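Local coordinates for transcriptional activator PlcR protein (Bacillus thuringiensis, PDB 3U3W), which probably activates transcription of virulence genes by binding DNA as a dimer, under control of the quorum-sensing signal peptide PapR, at residues E244-L249 with E257-K262; E214-V219 with L249-A254; K11-L16 with I60-E65. All coordinates share one frame; numbering follows the deposited sequence.

Contact 1. Residues E244-L249 with E257-K262; sequences ECLRKL and EDAYKK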
loop_
_atom_site.group_PDB
_atom_site.type_symbol
_atom_site.label_atom_id
_atom_site.label_comp_id
_atom_site.label_asym_id
_atom_site.label_seq_id
_atom_site.Cartn_x
_atom_site.Cartn_y
_atom_site.Cartn_z
ATOM N N GLU A 244 16.548 -15.357 17.961
ATOM C CA GLU A 244 17.972 -15.109 18.183
ATOM C C GLU A 244 18.191 -14.273 19.449
ATOM O O GLU A 244 19.027 -14.603 20.282
ATOM C CB GLU A 244 18.602 -14.379 16.993
ATOM C CG GLU A 244 18.606 -15.146 15.682
ATOM C CD GLU A 244 19.723 -16.162 15.613
ATOM O OE1 GLU A 244 20.835 -15.795 15.161
ATOM O OE2 GLU A 244 19.493 -17.322 16.020
ATOM N N CYS A 245 17.447 -13.179 19.583
ATOM C CA CYS A 245 17.608 -12.288 20.732
ATOM C C CYS A 245 17.225 -12.992 22.030
ATOM O O CYS A 245 17.926 -12.897 23.029
ATOM C CB CYS A 245 16.771 -11.020 20.559
ATOM S SG CYS A 245 17.381 -9.919 19.318
ATOM N N LEU A 246 16.107 -13.704 21.986
ATOM C CA LEU A 246 15.604 -14.450 23.121
ATOM C C LEU A 246 16.626 -15.460 23.625
ATOM O O LEU A 246 16.729 -15.690 24.830
ATOM C CB LEU A 246 14.290 -15.152 22.760
ATOM C CG LEU A 246 13.056 -14.263 22.507
ATOM C CD1 LEU A 246 11.788 -15.104 22.399
ATOM C CD2 LEU A 246 12.886 -13.212 23.589
ATOM N N ARG A 247 17.376 -16.059 22.704
ATOM C CA ARG A 247 18.408 -17.027 23.066
ATOM C C ARG A 247 19.558 -16.344 23.818
ATOM O O ARG A 247 19.990 -16.817 24.857
ATOM C CB ARG A 247 18.924 -17.763 21.822
ATOM C CG ARG A 247 19.569 -19.114 22.101
ATOM C CD ARG A 247 19.422 -20.049 20.892
ATOM N NE ARG A 247 19.796 -19.394 19.641
ATOM C CZ ARG A 247 21.042 -19.308 19.177
ATOM N NH1 ARG A 247 22.046 -19.851 19.856
ATOM N NH2 ARG A 247 21.285 -18.679 18.031
ATOM N N LYS A 248 20.034 -15.217 23.304
ATOM C CA LYS A 248 21.139 -14.515 23.946
ATOM C C LYS A 248 20.734 -13.950 25.297
ATOM O O LYS A 248 21.556 -13.873 26.218
ATOM C CB LYS A 248 21.678 -13.394 23.052
ATOM C CG LYS A 248 22.443 -13.896 21.870
ATOM C CD LYS A 248 23.501 -14.883 22.322
ATOM C CE LYS A 248 24.099 -15.646 21.152
ATOM N NZ LYS A 248 25.093 -14.831 20.395
ATOM N N LEU A 249 19.470 -13.551 25.409
ATOM C CA LEU A 249 18.978 -12.933 26.633
ATOM C C LEU A 249 18.556 -13.988 27.663
ATOM O O LEU A 249 18.106 -13.648 28.749
ATOM C CB LEU A 249 17.830 -11.966 26.331
ATOM C CG LEU A 249 18.240 -10.665 25.639
ATOM C CD1 LEU A 249 17.010 -9.852 25.264
ATOM C CD2 LEU A 249 19.197 -9.837 26.521
ATOM N N GLU A 257 11.603 -21.294 21.468
ATOM C CA GLU A 257 11.098 -22.233 20.465
ATOM C C GLU A 257 9.893 -21.653 19.721
ATOM O O GLU A 257 9.756 -21.828 18.511
ATOM C CB GLU A 257 10.729 -23.576 21.110
ATOM C CG GLU A 257 11.868 -24.587 21.131
ATOM C CD GLU A 257 11.648 -25.713 22.133
ATOM O OE1 GLU A 257 10.555 -25.773 22.741
ATOM O OE2 GLU A 257 12.575 -26.537 22.317
ATOM N N ASP A 258 9.030 -20.962 20.461
ATOM C CA ASP A 258 7.871 -20.286 19.883
ATOM C C ASP A 258 8.266 -19.377 18.728
ATOM O O ASP A 258 7.688 -19.461 17.645
ATOM C CB ASP A 258 7.137 -19.456 20.948
ATOM C CG ASP A 258 5.837 -18.853 20.429
ATOM O OD1 ASP A 258 4.901 -19.622 20.122
ATOM O OD2 ASP A 258 5.742 -17.610 20.339
ATOM N N ALA A 259 9.244 -18.505 18.966
ATOM C CA ALA A 259 9.635 -17.538 17.958
ATOM C C ALA A 259 10.094 -18.244 16.698
ATOM O O ALA A 259 9.670 -17.885 15.599
ATOM C CB ALA A 259 10.706 -16.600 18.477
ATOM N N TYR A 260 10.939 -19.261 16.853
ATOM C CA TYR A 260 11.470 -19.992 15.697
ATOM C C TYR A 260 10.384 -20.758 14.926
ATOM O O TYR A 260 10.449 -20.870 13.700
ATOM C CB TYR A 260 12.602 -20.936 16.115
ATOM C CG TYR A 260 13.911 -20.261 16.475
ATOM C CD1 TYR A 260 14.553 -19.408 15.576
ATOM C CD2 TYR A 260 14.523 -20.495 17.704
ATOM C CE1 TYR A 260 15.759 -18.793 15.897
ATOM C CE2 TYR A 260 15.734 -19.888 18.034
ATOM C CZ TYR A 260 16.346 -19.042 17.125
ATOM O OH TYR A 260 17.539 -18.437 17.448
ATOM N N LYS A 261 9.389 -21.278 15.647
ATOM C CA LYS A 261 8.260 -21.962 15.017
ATOM C C LYS A 261 7.455 -20.997 14.157
ATOM O O LYS A 261 7.091 -21.306 13.020
ATOM C CB LYS A 261 7.357 -22.618 16.062
ATOM C CG LYS A 261 7.921 -23.914 16.633
ATOM C CD LYS A 261 7.164 -24.348 17.889
ATOM C CE LYS A 261 5.764 -24.869 17.569
ATOM N NZ LYS A 261 4.859 -23.840 16.965
ATOM N N LYS A 262 7.192 -19.818 14.699
ATOM C CA LYS A 262 6.502 -18.794 13.937
ATOM C C LYS A 262 7.278 -18.431 12.664
ATOM O O LYS A 262 6.674 -18.216 11.613
ATOM C CB LYS A 262 6.226 -17.565 14.803
ATOM C CG LYS A 262 5.142 -17.784 15.860
ATOM C CD LYS A 262 4.996 -16.530 16.724
ATOM C CE LYS A 262 3.687 -16.498 17.505
ATOM N NZ LYS A 262 3.540 -17.628 18.459
#
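Tyr260 reaches from helix 253-269 to helix 235-248 and sets its hydroxyl between the acid of Glu244 and the guanidinium of Arg247. The phenol donates to the carboxylate, with Tyr260 OH 2.7 Å from Glu244 OE2 and directed at its anti lone pair. In return Arg247 NE gives its N-H to Tyr260 OH at 3.3 Å, nearly straight at 165°. Tyrosine suits this place because its long ring spans the gap and ends in a group that can both give and accept. A salt bridge closes the triangle: Arg247 NH2 lies 3.0 Å from Glu244 OE2, which it meets from above the carboxylate plane. The Arg247 chain, bent at chi3 (48°), curls so that NE and NH2 serve the two oxygens from one edge. These helices run antiparallel, the axes of the two segments approaching to 9.6 Å, as a helical hairpin in a domain of the tetratricopeptide-repeat class. Elsewhere between the helices, Leu246 CD1 touches the methyl CB of Ala259 at 4.3 Å; alanine's small side chain fits between helices this close, and the leucine methyl packs against it. Lys282 adds a further salt bridge to Glu244 OE2, so that this largely buried acid oxygen is probably well stabilised in its charged form.

Contact 2. Residues E214-V219 with L249-A254; sequences ESLYQV and LEYEEA
The segment 214-219 is regular helix, whereas 249-254 is mostly the turn between helices 235-248 and 253-269, and the two backbones come nearest at Leu216 and Leu249, with 9.3 Å between their CA atoms. Glu250 takes a positive phi of 66° and ends the preceding helix in a Schellman motif, to which the probable bond from Tyr251 N to Leu246 O belongs; Glu252 then stands at the N-cap of the next helix. Around this turn both Leu249 and Tyr251 direct their CB atoms toward helix 212-228.

There a single methyl, CD2 of Leu216, does all the touching. It lies 3.8 Å from Leu249 CD1, the two leucines meeting at a slant, and equally 3.8 Å from Tyr251 OH, with the ring carbon Tyr251 CZ at 4.3 Å. A chi1 of 177°, which puts CG opposite the backbone N, brings CD2 of Leu216 to the turn, while the tyrosine comes from the opposite direction and offers the hydroxyl end of its ring. Leucine fits as a branched, purely apolar group able to serve two neighbours at once; tyrosine fits a partly open margin, where its ring can pack while its hydroxyl stays compatible with water. Beside it, CB of Leu249 sits in plane at the Tyr251 ring edge.

Helix 235-248 runs alongside, lending Leu246 to Tyr251 and Cys245 to Ser215, while helix 192-208 backs helix 212-228, with Ala203 O accepting from Ser215 OG and Arg199 bonding to Gln218.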
loop_
_atom_site.group_PDB
_atom_site.type_symbol
_atom_site.label_atom_id
_atom_site.label_comp_id
_atom_site.label_asym_id
_atom_site.label_seq_id
_atom_site.Cartn_x
_atom_site.Cartn_y
_atom_site.Cartn_z
ATOM N N GLU A 214 18.398 -4.097 22.950
ATOM C CA GLU A 214 17.953 -3.080 22.002
ATOM C C GLU A 214 17.507 -3.714 20.680
ATOM O O GLU A 214 16.609 -3.208 20.004
ATOM C CB GLU A 214 19.043 -2.037 21.752
ATOM C CG GLU A 214 19.018 -0.892 22.750
ATOM C CD GLU A 214 20.343 -0.129 22.811
ATOM O OE1 GLU A 214 20.472 0.920 22.147
ATOM O OE2 GLU A 214 21.258 -0.589 23.522
ATOM N N SER A 215 18.153 -4.818 20.321
ATOM C CA SER A 215 17.826 -5.532 19.105
ATOM C C SER A 215 16.389 -6.045 19.227
ATOM O O SER A 215 15.573 -5.851 18.328
ATOM C CB SER A 215 18.798 -6.693 18.895
ATOM O OG SER A 215 18.535 -7.390 17.689
ATOM N N LEU A 216 16.091 -6.689 20.348
ATOM C CA LEU A 216 14.766 -7.258 20.589
ATOM C C LEU A 216 13.712 -6.150 20.647
ATOM O O LEU A 216 12.561 -6.332 20.217
ATOM C CB LEU A 216 14.760 -8.091 21.880
ATOM C CG LEU A 216 13.442 -8.711 22.352
ATOM C CD1 LEU A 216 12.896 -9.686 21.324
ATOM C CD2 LEU A 216 13.598 -9.377 23.718
ATOM N N TYR A 217 14.120 -4.992 21.157
ATOM C CA TYR A 217 13.247 -3.830 21.168
ATOM C C TYR A 217 12.823 -3.463 19.755
ATOM O O TYR A 217 11.627 -3.317 19.473
ATOM C CB TYR A 217 13.925 -2.635 21.825
ATOM C CG TYR A 217 13.156 -1.348 21.660
ATOM C CD1 TYR A 217 12.050 -1.062 22.459
ATOM C CD2 TYR A 217 13.536 -0.411 20.706
ATOM C CE1 TYR A 217 11.337 0.128 22.296
ATOM C CE2 TYR A 217 12.841 0.782 20.546
ATOM C CZ TYR A 217 11.742 1.041 21.350
ATOM O OH TYR A 217 11.047 2.213 21.190
ATOM N N GLN A 218 13.807 -3.306 18.870
ATOM C CA GLN A 218 13.528 -2.988 17.474
ATOM C C GLN A 218 12.727 -4.097 16.797
ATOM O O GLN A 218 11.808 -3.805 16.038
ATOM C CB GLN A 218 14.814 -2.724 16.705
ATOM C CG GLN A 218 15.551 -1.497 17.188
ATOM C CD GLN A 218 14.846 -0.224 16.785
ATOM O OE1 GLN A 218 14.043 -0.216 15.852
ATOM N NE2 GLN A 218 15.131 0.861 17.491
ATOM N N VAL A 219 13.074 -5.352 17.081
ATOM C CA VAL A 219 12.368 -6.506 16.518
ATOM C C VAL A 219 10.880 -6.509 16.889
ATOM O O VAL A 219 10.009 -6.616 16.014
ATOM C CB VAL A 219 13.002 -7.853 16.951
ATOM C CG1 VAL A 219 12.076 -9.014 16.615
ATOM C CG2 VAL A 219 14.315 -8.050 16.272
ATOM N N LEU A 249 19.470 -13.551 25.409
ATOM C CA LEU A 249 18.978 -12.933 26.633
ATOM C C LEU A 249 18.556 -13.988 27.663
ATOM O O LEU A 249 18.106 -13.648 28.749
ATOM C CB LEU A 249 17.830 -11.966 26.331
ATOM C CG LEU A 249 18.240 -10.665 25.639
ATOM C CD1 LEU A 249 17.010 -9.852 25.264
ATOM C CD2 LEU A 249 19.197 -9.837 26.521
ATOM N N GLU A 250 18.701 -15.263 27.307
ATOM C CA GLU A 250 18.464 -16.368 28.241
ATOM C C GLU A 250 17.014 -16.512 28.710
ATOM O O GLU A 250 16.755 -16.818 29.871
ATOM C CB GLU A 250 19.412 -16.270 29.442
ATOM C CG GLU A 250 20.859 -16.553 29.071
ATOM C CD GLU A 250 21.803 -16.430 30.247
ATOM O OE1 GLU A 250 22.067 -15.287 30.684
ATOM O OE2 GLU A 250 22.276 -17.478 30.736
ATOM N N TYR A 251 16.076 -16.299 27.795
ATOM C CA TYR A 251 14.667 -16.569 28.062
ATOM C C TYR A 251 14.432 -18.054 28.190
ATOM O O TYR A 251 15.309 -18.864 27.878
ATOM C CB TYR A 251 13.794 -16.043 26.932
ATOM C CG TYR A 251 13.519 -14.573 27.016
ATOM C CD1 TYR A 251 14.533 -13.636 26.814
ATOM C CD2 TYR A 251 12.244 -14.113 27.299
ATOM C CE1 TYR A 251 14.269 -12.281 26.894
ATOM C CE2 TYR A 251 11.973 -12.766 27.383
ATOM C CZ TYR A 251 12.978 -11.854 27.177
ATOM O OH TYR A 251 12.671 -10.513 27.265
ATOM N N GLU A 252 13.229 -18.408 28.630
ATOM C CA GLU A 252 12.873 -19.805 28.780
ATOM C C GLU A 252 12.860 -20.476 27.412
ATOM O O GLU A 252 12.559 -19.840 26.400
ATOM C CB GLU A 252 11.524 -19.949 29.488
ATOM C CG GLU A 252 11.493 -21.101 30.482
ATOM C CD GLU A 252 12.767 -21.177 31.318
ATOM O OE1 GLU A 252 12.865 -20.437 32.325
ATOM O OE2 GLU A 252 13.671 -21.973 30.961
ATOM N N GLU A 253 13.201 -21.758 27.383
ATOM C CA GLU A 253 13.340 -22.474 26.124
ATOM C C GLU A 253 12.049 -22.446 25.305
ATOM O O GLU A 253 12.086 -22.468 24.076
ATOM C CB GLU A 253 13.787 -23.919 26.369
ATOM C CG GLU A 253 14.589 -24.529 25.219
ATOM C CD GLU A 253 16.007 -23.975 25.126
ATOM O OE1 GLU A 253 16.632 -23.746 26.187
ATOM O OE2 GLU A 253 16.493 -23.768 23.990
ATOM N N ALA A 254 10.907 -22.396 25.981
ATOM C CA ALA A 254 9.640 -22.471 25.267
ATOM C C ALA A 254 9.413 -21.201 24.470
ATOM O O ALA A 254 9.034 -21.258 23.309
ATOM C CB ALA A 254 8.489 -22.733 26.217
#

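Contact 3. Residues K11-L16 with I60-E65; sequences KKIRVL and IIHFYE
The imidazole of His62 and the phenyl ring of Phe63 receive the same methyl group, CD1 of Ile13, but in different ways. At His62 the methyl sits at the ring edge, near its plane, 4.2 Å from CD2 and also 4.2 Å from NE2 of that histidine. At Phe63 the approach is oblique, the closest atom being CE1, 4.4 Å from Ile13 CD1. Leu6, Ile10, Leu49, Ala53 and Ile58 also touch the Phe63 side chain, whereas His62 makes an edge-to-face pair with His189 of the second subunit.

Ile13 lies on helix 4-16 and the rings on helix 61-65, and the separation is wide, the CA atoms of Ile13 and Phe63 being 11.1 Å apart. The isoleucine bridges it with its longer branch fully extended (chi2 173°), so that the terminal methyl does the touching. His62 answers from the opposite direction; a chi1 of -180° swings its ring toward helix 4-16. Isoleucine suits a place in the apolar interior where a side chain must reach far, phenylalanine fills that interior, and histidine stands where the interior gives way to polar surroundings. The contact ties the first helix of the helix-turn-helix domain to the short helix that follows its last long one, close to the dimer partner: Tyr64 bonds there to Tyr64 of the second subunit. On helix 4-16, Arg14 forms a salt bridge with a DNA phosphate.

Across the contact itself the attraction is purely van der Waals, and NE2 of His62 is hydrogen-bonded to Glu9 OE2. That nearby acid would probably favour a protonated imidazole, a tendency that Lys12, its NZ 6.3 Å from His62 NE2, may partly offset.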
loop_
_atom_site.group_PDB
_atom_site.type_symbol
_atom_site.label_atom_id
_atom_site.label_comp_id
_atom_site.label_asym_id
_atom_site.label_seq_id
_atom_site.Cartn_x
_atom_site.Cartn_y
_atom_site.Cartn_z
ATOM N N LYS A 11 -6.956 11.451 -23.563
ATOM C CA LYS A 11 -7.819 11.084 -24.688
ATOM C C LYS A 11 -7.992 9.572 -24.774
ATOM O O LYS A 11 -9.085 9.067 -25.030
ATOM C CB LYS A 11 -7.225 11.605 -26.000
ATOM C CG LYS A 11 -7.920 11.112 -27.280
ATOM C CD LYS A 11 -7.330 11.819 -28.504
ATOM C CE LYS A 11 -8.107 11.539 -29.787
ATOM N NZ LYS A 11 -7.657 10.295 -30.470
ATOM N N LYS A 12 -6.892 8.860 -24.565
ATOM C CA LYS A 12 -6.885 7.406 -24.560
ATOM C C LYS A 12 -7.840 6.852 -23.502
ATOM O O LYS A 12 -8.631 5.952 -23.783
ATOM C CB LYS A 12 -5.450 6.902 -24.339
ATOM C CG LYS A 12 -5.298 5.422 -23.989
ATOM C CD LYS A 12 -3.859 4.960 -24.253
ATOM C CE LYS A 12 -3.534 3.623 -23.588
ATOM N NZ LYS A 12 -3.219 3.760 -22.130
ATOM N N ILE A 13 -7.770 7.406 -22.291
ATOM C CA ILE A 13 -8.591 6.927 -21.182
ATOM C C ILE A 13 -10.054 7.374 -21.302
ATOM O O ILE A 13 -10.962 6.666 -20.864
ATOM C CB ILE A 13 -8.001 7.354 -19.809
ATOM C CG1 ILE A 13 -6.556 6.883 -19.681
ATOM C CG2 ILE A 13 -8.832 6.795 -18.669
ATOM C CD1 ILE A 13 -5.856 7.394 -18.456
ATOM N N ARG A 14 -10.280 8.544 -21.899
ATOM C CA ARG A 14 -11.642 9.011 -22.157
ATOM C C ARG A 14 -12.351 8.143 -23.189
ATOM O O ARG A 14 -13.525 7.841 -23.033
ATOM C CB ARG A 14 -11.668 10.471 -22.628
ATOM C CG ARG A 14 -13.039 10.891 -23.163
ATOM C CD ARG A 14 -13.090 12.331 -23.649
ATOM N NE ARG A 14 -12.172 12.599 -24.754
ATOM C CZ ARG A 14 -12.363 12.208 -26.012
ATOM N NH1 ARG A 14 -11.463 12.518 -26.945
ATOM N NH2 ARG A 14 -13.445 11.507 -26.342
ATOM N N VAL A 15 -11.639 7.762 -24.250
ATOM C CA VAL A 15 -12.214 6.895 -25.274
ATOM C C VAL A 15 -12.478 5.522 -24.664
ATOM O O VAL A 15 -13.527 4.915 -24.880
ATOM C CB VAL A 15 -11.278 6.748 -26.503
ATOM C CG1 VAL A 15 -11.861 5.763 -27.507
ATOM C CG2 VAL A 15 -11.036 8.094 -27.161
ATOM N N LEU A 16 -11.510 5.050 -23.886
ATOM C CA LEU A 16 -11.611 3.772 -23.194
ATOM C C LEU A 16 -12.819 3.730 -22.257
ATOM O O LEU A 16 -13.327 2.657 -21.931
ATOM C CB LEU A 16 -10.332 3.532 -22.399
ATOM C CG LEU A 16 -9.952 2.104 -22.029
ATOM C CD1 LEU A 16 -9.612 1.296 -23.275
ATOM C CD2 LEU A 16 -8.770 2.139 -21.081
ATOM N N ILE A 60 -4.471 10.727 -9.439
ATOM C CA ILE A 60 -3.960 11.945 -10.047
ATOM C C ILE A 60 -2.460 11.863 -10.340
ATOM O O ILE A 60 -1.977 12.492 -11.278
ATOM C CB ILE A 60 -4.307 13.181 -9.193
ATOM C CG1 ILE A 60 -5.831 13.285 -9.012
ATOM C CG2 ILE A 60 -3.785 14.442 -9.838
ATOM C CD1 ILE A 60 -6.473 12.191 -8.126
ATOM N N ILE A 61 -1.728 11.076 -9.553
ATOM C CA ILE A 61 -0.276 10.974 -9.732
ATOM C C ILE A 61 0.043 10.397 -11.113
ATOM O O ILE A 61 1.120 10.620 -11.667
ATOM C CB ILE A 61 0.407 10.140 -8.587
ATOM C CG1 ILE A 61 1.935 10.125 -8.733
ATOM C CG2 ILE A 61 -0.139 8.711 -8.530
ATOM C CD1 ILE A 61 2.597 11.479 -8.614
ATOM N N HIS A 62 -0.921 9.674 -11.675
ATOM C CA HIS A 62 -0.747 9.094 -12.995
ATOM C C HIS A 62 -0.487 10.154 -14.054
ATOM O O HIS A 62 0.354 9.977 -14.927
ATOM C CB HIS A 62 -1.961 8.263 -13.394
ATOM C CG HIS A 62 -1.830 7.634 -14.744
ATOM N ND1 HIS A 62 -0.775 6.814 -15.082
ATOM C CD2 HIS A 62 -2.609 7.718 -15.848
ATOM C CE1 HIS A 62 -0.914 6.410 -16.331
ATOM N NE2 HIS A 62 -2.022 6.939 -16.818
ATOM N N PHE A 63 -1.214 11.256 -13.993
ATOM C CA PHE A 63 -1.040 12.277 -15.009
ATOM C C PHE A 63 0.286 13.000 -14.836
ATOM O O PHE A 63 0.892 13.465 -15.805
ATOM C CB PHE A 63 -2.225 13.230 -15.014
ATOM C CG PHE A 63 -3.516 12.547 -15.314
ATOM C CD1 PHE A 63 -3.728 11.973 -16.552
ATOM C CD2 PHE A 63 -4.503 12.445 -14.355
ATOM C CE1 PHE A 63 -4.909 11.326 -16.831
ATOM C CE2 PHE A 63 -5.686 11.797 -14.629
ATOM C CZ PHE A 63 -5.889 11.240 -15.863
ATOM N N TYR A 64 0.761 13.068 -13.604
ATOM C CA TYR A 64 2.083 13.615 -13.385
ATOM C C TYR A 64 3.174 12.655 -13.865
ATOM O O TYR A 64 4.139 13.083 -14.497
ATOM C CB TYR A 64 2.269 14.013 -11.928
ATOM C CG TYR A 64 1.555 15.301 -11.599
ATOM C CD1 TYR A 64 2.209 16.525 -11.705
ATOM C CD2 TYR A 64 0.222 15.299 -11.210
ATOM C CE1 TYR A 64 1.557 17.714 -11.418
ATOM C CE2 TYR A 64 -0.435 16.482 -10.919
ATOM C CZ TYR A 64 0.238 17.683 -11.026
ATOM O OH TYR A 64 -0.412 18.854 -10.737
ATOM N N GLU A 65 3.013 11.363 -13.590
ATOM C CA GLU A 65 3.990 10.371 -14.024
ATOM C C GLU A 65 4.265 10.454 -15.523
ATOM O O GLU A 65 5.421 10.525 -15.950
ATOM C CB GLU A 65 3.534 8.959 -13.656
ATOM C CG GLU A 65 3.671 8.642 -12.183
ATOM C CD GLU A 65 3.034 7.314 -11.807
ATOM O OE1 GLU A 65 2.142 6.846 -12.553
ATOM O OE2 GLU A 65 3.429 6.736 -10.768
#

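In the fold
Contact 3 comes first along the chain and lies in the helix-turn-helix domain, closing before contacts 1 and 2 open in the C-terminal domain, on the opposite side of the chain's centre. Its centre is about 50 Å from each of theirs. Contacts 1 and 2 lie about 7 Å apart between centres, share Leu249 and interleave along the chain, so that helices 212-228, 235-248 and 253-269 are packed in succession; the methyls Leu246 CD2 and Leu216 CD2, 3.9 Å apart, join them directly. One end of the all-helical chain thus meets DNA, the other is a helical array, and both ends touch the partner subunit.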